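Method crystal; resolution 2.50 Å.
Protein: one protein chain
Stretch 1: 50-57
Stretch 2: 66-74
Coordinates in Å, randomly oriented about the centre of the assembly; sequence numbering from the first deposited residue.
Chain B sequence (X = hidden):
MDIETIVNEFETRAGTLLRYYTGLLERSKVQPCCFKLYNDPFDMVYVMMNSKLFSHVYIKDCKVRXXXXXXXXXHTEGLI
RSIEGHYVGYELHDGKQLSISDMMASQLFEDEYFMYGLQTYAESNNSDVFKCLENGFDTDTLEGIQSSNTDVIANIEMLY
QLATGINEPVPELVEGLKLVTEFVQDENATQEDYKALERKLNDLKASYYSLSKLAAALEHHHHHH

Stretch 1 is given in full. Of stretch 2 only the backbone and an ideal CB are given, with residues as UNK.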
ATOM      1  N   ASN B  50      10.891 -17.274  -6.333  1.00 58.81           N
ATOM      2  CA  ASN B  50       9.774 -18.182  -6.418  1.00 58.68           C
ATOM      3  C   ASN B  50       8.532 -17.485  -5.963  1.00 58.35           C
ATOM      4  O   ASN B  50       7.799 -18.004  -5.130  1.00 58.65           O
ATOM      5  CB  ASN B  50      10.023 -19.401  -5.547  1.00 59.25           C
ATOM      6  CG  ASN B  50      10.670 -20.543  -6.316  1.00 60.56           C
ATOM      7  OD1 ASN B  50      10.057 -21.120  -7.205  1.00 64.36           O
ATOM      8  ND2 ASN B  50      11.906 -20.863  -5.982  1.00 61.11           N
ATOM      9  N   SER B  51       8.322 -16.281  -6.489  1.00 58.09           N
ATOM     10  CA  SER B  51       7.176 -15.443  -6.117  1.00 57.30           C
ATOM     11  C   SER B  51       7.085 -14.961  -4.644  1.00 56.21           C
ATOM     12  O   SER B  51       6.038 -14.449  -4.231  1.00 57.00           O
ATOM     13  CB  SER B  51       5.862 -16.135  -6.549  1.00 57.65           C
ATOM     14  OG  SER B  51       5.650 -17.340  -5.832  1.00 58.87           O
ATOM     15  N   LYS B  52       8.143 -15.113  -3.854  1.00 54.67           N
ATOM     16  CA  LYS B  52       8.140 -14.606  -2.474  1.00 53.77           C
ATOM     17  C   LYS B  52       9.225 -13.557  -2.248  1.00 53.07           C
ATOM     18  O   LYS B  52      10.251 -13.552  -2.950  1.00 53.17           O
ATOM     19  CB  LYS B  52       8.279 -15.744  -1.464  1.00 53.75           C
ATOM     20  CG  LYS B  52       7.070 -16.688  -1.432  1.00 55.29           C
ATOM     21  CD  LYS B  52       7.368 -17.858  -0.523  1.00 58.44           C
ATOM     22  CE  LYS B  52       6.111 -18.462   0.071  1.00 58.62           C
ATOM     23  NZ  LYS B  52       5.429 -19.260  -0.966  1.00 58.65           N
ATOM     24  N   LEU B  53       8.985 -12.642  -1.307  1.00 51.76           N
ATOM     25  CA  LEU B  53       9.977 -11.621  -0.969  1.00 50.42           C
ATOM     26  C   LEU B  53      10.529 -11.977   0.392  1.00 49.83           C
ATOM     27  O   LEU B  53       9.772 -12.323   1.285  1.00 50.26           O
ATOM     28  CB  LEU B  53       9.347 -10.223  -0.966  1.00 50.06           C
ATOM     29  CG  LEU B  53      10.196  -8.994  -0.578  1.00 49.65           C
ATOM     30  CD1 LEU B  53      11.424  -8.811  -1.453  1.00 48.59           C
ATOM     31  CD2 LEU B  53       9.375  -7.729  -0.627  1.00 47.22           C
ATOM     32  N   PHE B  54      11.851 -11.956   0.534  1.00 49.33           N
ATOM     33  CA  PHE B  54      12.520 -12.252   1.808  1.00 47.88           C
ATOM     34  C   PHE B  54      13.458 -11.109   2.127  1.00 47.84           C
ATOM     35  O   PHE B  54      13.841 -10.347   1.242  1.00 47.41           O
ATOM     36  CB  PHE B  54      13.336 -13.556   1.744  1.00 47.36           C
ATOM     37  CG  PHE B  54      12.519 -14.765   1.449  1.00 46.43           C
ATOM     38  CD1 PHE B  54      11.896 -15.460   2.466  1.00 46.95           C
ATOM     39  CD2 PHE B  54      12.354 -15.193   0.156  1.00 45.32           C
ATOM     40  CE1 PHE B  54      11.137 -16.541   2.193  1.00 46.44           C
ATOM     41  CE2 PHE B  54      11.604 -16.282  -0.128  1.00 43.06           C
ATOM     42  CZ  PHE B  54      10.995 -16.958   0.878  1.00 46.99           C
ATOM     43  N   SER B  55      13.855 -11.017   3.384  1.00 47.93           N
ATOM     44  CA  SER B  55      14.650  -9.908   3.824  1.00 48.91           C
ATOM     45  C   SER B  55      15.428 -10.292   5.076  1.00 49.61           C
ATOM     46  O   SER B  55      14.962 -11.095   5.890  1.00 49.52           O
ATOM     47  CB  SER B  55      13.758  -8.718   4.097  1.00 48.86           C
ATOM     48  OG  SER B  55      14.365  -7.920   5.065  1.00 50.65           O
ATOM     49  N   HIS B  56      16.641  -9.758   5.198  1.00 50.38           N
ATOM     50  CA  HIS B  56      17.419  -9.905   6.426  1.00 51.65           C
ATOM     51  C   HIS B  56      18.312  -8.698   6.530  1.00 52.55           C
ATOM     52  O   HIS B  56      18.894  -8.252   5.540  1.00 52.14           O
ATOM     53  CB  HIS B  56      18.221 -11.227   6.457  1.00 50.82           C
ATOM     54  CG  HIS B  56      19.410 -11.231   5.556  1.00 51.40           C
ATOM     55  ND1 HIS B  56      19.398 -11.825   4.309  1.00 51.50           N
ATOM     56  CD2 HIS B  56      20.646 -10.694   5.706  1.00 49.75           C
ATOM     57  CE1 HIS B  56      20.571 -11.644   3.724  1.00 48.95           C
ATOM     58  NE2 HIS B  56      21.340 -10.959   4.551  1.00 51.18           N
ATOM     59  N   VAL B  57      18.394  -8.132   7.720  1.00 54.55           N
ATOM     60  CA  VAL B  57      19.338  -7.044   7.906  1.00 56.39           C
ATOM     61  C   VAL B  57      20.703  -7.646   7.706  1.00 58.15           C
ATOM     62  O   VAL B  57      20.935  -8.831   7.953  1.00 57.46           O
ATOM     63  CB  VAL B  57      19.261  -6.358   9.294  1.00 56.32           C
ATOM     64  CG1 VAL B  57      17.865  -5.829   9.548  1.00 55.40           C
ATOM     65  CG2 VAL B  57      19.697  -7.308  10.391  1.00 55.60           C
ATOM     66  N   UNK B  66      19.564 -17.904   6.821  1.00 65.32           N
ATOM     67  CA  UNK B  66      18.158 -17.785   7.172  1.00 63.33           C
ATOM     68  C   UNK B  66      17.676 -16.357   6.879  1.00 61.77           C
ATOM     69  O   UNK B  66      18.131 -15.400   7.494  1.00 61.91           O
ATOM     70  CB  UNK B  66      17.936 -18.145   8.642  1.00 63.33           C
ATOM     71  N   UNK B  67      16.779 -16.216   5.913  1.00 59.68           N
ATOM     72  CA  UNK B  67      16.076 -14.950   5.704  1.00 58.12           C
ATOM     73  C   UNK B  67      14.618 -14.997   6.199  1.00 56.45           C
ATOM     74  O   UNK B  67      14.179 -16.012   6.718  1.00 55.90           O
ATOM     75  CB  UNK B  67      16.106 -14.585   4.219  1.00 58.12           C
ATOM     76  N   UNK B  68      13.882 -13.900   6.031  1.00 54.43           N
ATOM     77  CA  UNK B  68      12.533 -13.795   6.576  1.00 52.26           C
ATOM     78  C   UNK B  68      11.557 -13.300   5.535  1.00 51.34           C
ATOM     79  O   UNK B  68      11.807 -12.308   4.869  1.00 51.28           O
ATOM     80  CB  UNK B  68      12.515 -12.865   7.791  1.00 52.26           C
ATOM     81  N   UNK B  69      10.450 -14.017   5.400  1.00 49.86           N
ATOM     82  CA  UNK B  69       9.442 -13.715   4.421  1.00 49.09           C
ATOM     83  C   UNK B  69       8.747 -12.381   4.685  1.00 47.86           C
ATOM     84  O   UNK B  69       8.158 -12.184   5.745  1.00 47.72           O
ATOM     85  CB  UNK B  69       8.411 -14.845   4.382  1.00 49.09           C
ATOM     86  N   UNK B  70       8.771 -11.495   3.699  1.00 46.78           N
ATOM     87  CA  UNK B  70       8.033 -10.237   3.770  1.00 46.38           C
ATOM     88  C   UNK B  70       6.662 -10.340   3.148  1.00 45.93           C
ATOM     89  O   UNK B  70       5.744  -9.629   3.558  1.00 45.88           O
ATOM     90  CB  UNK B  70       8.822  -9.120   3.084  1.00 46.38           C
ATOM     91  N   UNK B  71       6.540 -11.196   2.134  1.00 45.42           N
ATOM     92  CA  UNK B  71       5.360 -11.216   1.280  1.00 45.12           C
ATOM     93  C   UNK B  71       5.222 -12.520   0.494  1.00 45.48           C
ATOM     94  O   UNK B  71       6.213 -13.089   0.023  1.00 44.64           O
ATOM     95  CB  UNK B  71       5.405 -10.033   0.311  1.00 45.12           C
ATOM     96  N   UNK B  72       3.983 -12.995   0.357  1.00 46.28           N
ATOM     97  CA  UNK B  72       3.679 -13.961  -0.699  1.00 46.96           C
ATOM     98  C   UNK B  72       2.510 -13.448  -1.518  1.00 47.42           C
ATOM     99  O   UNK B  72       1.908 -12.458  -1.140  1.00 46.34           O
ATOM    100  CB  UNK B  72       3.366 -15.341  -0.116  1.00 46.96           C
ATOM    101  N   UNK B  73       2.278 -14.015  -2.710  1.00 48.76           N
ATOM    102  CA  UNK B  73       1.213 -13.580  -3.610  1.00 49.37           C
ATOM    103  C   UNK B  73      -0.131 -13.307  -2.924  1.00 49.95           C
ATOM    104  O   UNK B  73      -0.800 -12.323  -3.264  1.00 50.72           O
ATOM    105  CB  UNK B  73       1.012 -14.641  -4.694  1.00 49.37           C
ATOM    106  N   UNK B  74      -0.534 -14.151  -1.986  1.00 50.13           N
ATOM    107  CA  UNK B  74      -1.863 -14.003  -1.388  1.00 50.86           C
ATOM    108  C   UNK B  74      -1.734 -13.295  -0.045  1.00 50.16           C
ATOM    109  O   UNK B  74      -2.714 -13.143   0.697  1.00 49.61           O
ATOM    110  CB  UNK B  74      -2.544 -15.362  -1.218  1.00 50.86           C
TER

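The backbones of the two stretches fix the frame before any side chain is considered. Leu-53 N donates to O of position 71 (3.1 Å, 168°), and N of position 70 donates to Leu-53 O (2.7 Å, 161°). Ser-55 N then donates to O of position 68 (2.8 Å), and N of position 68 to Ser-55 O (3.0 Å). The pairing is antiparallel, Leu-53 with 71, Phe-54 with 69 and Ser-55 with 68; the partner skips one residue between Leu-53 and Phe-54, so a beta bulge places the extra residue at 70.

Position 66 directs CA-to-CB away, and no atom of stretch 1 lies within 5.5 Å of its ideal CB. Almost any residue would suit; the deposited one is Gln-66.

At position 67 the CB points toward stretch 1, 3.9 Å from Phe-54 CB and 4.3 Å from His-56 ND1. A short polar side chain could reach the imidazole; Ser, Thr, Asn or Asp are plausible, and the geometry alone does not separate them. The residue is Ser-67, whose OG hydrogen-bonds His-56 ND1 at 3.0 Å, near the plane of the ring at its edge. Either atom could be the donor.

Position 68 has extended angles (-131/130), and its CB lies 3.6 Å from Ser-55 O, on the sheet face that carries Ser-55. Beta-favouring residues, branched or aromatic, would fit. Phe-68, with chi1 at -49° (m), turns its ring edge to stretch 1: Ser-55 O and His-56 CB lie near the ring plane, CD2 being 4.3 Å from His-56 CB.

Position 69 shares a face with Phe-54, the CA atoms only 4.3 Å apart. Its CB is 3.9 Å from Phe-54 CE1, and the Lys-52 side chain runs along the same region. An aliphatic stem would suit the ring, and an acidic end would suit the lysine. Glu-69 supplies both: its CB packs at that ring carbon, and OE2 comes within 3.6 Å of Lys-52 CE.

Position 70, the bulge residue, has a psi of -31°, unlike its extended neighbours, and its CB points toward stretch 1, 5.1 Å from Ser-55 CB. With Leu-53 CD2 nearby, a medium apolar side chain such as Leu, Ile or Met is the natural expectation. Leu-70 places CD1 3.7 Å from Leu-53 CD2 and CG 3.9 Å from Ser-55 CB.

Position 71 puts its CB 4.1 Å from Leu-53 CB, on the same sheet face. Small or apolar residues would be compatible; Ala-71 meets Leu-53 CB to CB at 4.2 Å.

At position 72 the CB points sideways, 4.2 Å from Lys-52 CG, leaving the choice broad. Ser-72 packs its CB 4.0 Å from Lys-52 CG.

Position 73 has phi -44°, which admits proline as well as other residues. Pro-73 sets its CD 2.9 Å from Ser-51 O, a tight approach.

Position 74 is out of reach and unconstrained by stretch 1; it is Lys-74.

Stretch 2 (66-74) QSFELASPK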
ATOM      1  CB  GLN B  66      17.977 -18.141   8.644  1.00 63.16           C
ATOM      2  CG  GLN B  66      16.574 -18.002   9.164  1.00 64.66           C
ATOM      3  CD  GLN B  66      15.650 -19.094   8.669  1.00 65.26           C
ATOM      4  OE1 GLN B  66      15.197 -19.065   7.525  1.00 65.73           O
ATOM      5  NE2 GLN B  66      15.353 -20.054   9.533  1.00 64.80           N
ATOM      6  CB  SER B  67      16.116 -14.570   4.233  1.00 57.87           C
ATOM      7  OG  SER B  67      16.850 -13.383   4.079  1.00 59.73           O
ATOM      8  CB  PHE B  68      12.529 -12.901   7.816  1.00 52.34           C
ATOM      9  CG  PHE B  68      13.597 -13.265   8.789  1.00 51.45           C
ATOM     10  CD1 PHE B  68      13.348 -14.220   9.767  1.00 48.91           C
ATOM     11  CD2 PHE B  68      14.891 -12.723   8.661  1.00 49.92           C
ATOM     12  CE1 PHE B  68      14.353 -14.600  10.630  1.00 51.65           C
ATOM     13  CE2 PHE B  68      15.900 -13.076   9.521  1.00 47.32           C
ATOM     14  CZ  PHE B  68      15.650 -14.013  10.508  1.00 50.55           C
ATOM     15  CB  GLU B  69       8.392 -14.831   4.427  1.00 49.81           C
ATOM     16  CG  GLU B  69       7.166 -14.515   3.580  1.00 51.61           C
ATOM     17  CD  GLU B  69       6.369 -15.740   3.235  1.00 54.86           C
ATOM     18  OE1 GLU B  69       5.129 -15.602   3.011  1.00 57.64           O
ATOM     19  OE2 GLU B  69       6.979 -16.831   3.179  1.00 54.65           O
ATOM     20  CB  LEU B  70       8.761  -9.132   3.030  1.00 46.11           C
ATOM     21  CG  LEU B  70       9.924  -8.448   3.730  1.00 47.84           C
ATOM     22  CD1 LEU B  70      10.202  -7.135   2.981  1.00 49.19           C
ATOM     23  CD2 LEU B  70       9.649  -8.189   5.207  1.00 45.84           C
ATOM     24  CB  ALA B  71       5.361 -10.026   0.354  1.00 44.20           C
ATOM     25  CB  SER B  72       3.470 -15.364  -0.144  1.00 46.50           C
ATOM     26  OG  SER B  72       2.551 -15.374   0.917  1.00 49.37           O
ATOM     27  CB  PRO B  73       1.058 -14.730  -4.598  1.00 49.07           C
ATOM     28  CG  PRO B  73       2.349 -15.387  -4.654  1.00 49.28           C
ATOM     29  CD  PRO B  73       3.282 -14.979  -3.490  1.00 49.55           C
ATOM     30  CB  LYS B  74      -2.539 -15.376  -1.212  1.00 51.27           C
ATOM     31  CG  LYS B  74      -2.869 -16.090  -2.526  1.00 54.26           C
ATOM     32  CD  LYS B  74      -4.070 -17.022  -2.342  1.00 59.31           C
ATOM     33  CE  LYS B  74      -5.137 -16.374  -1.400  1.00 62.90           C
ATOM     34  NZ  LYS B  74      -5.678 -17.352  -0.350  1.00 66.33           N
TER
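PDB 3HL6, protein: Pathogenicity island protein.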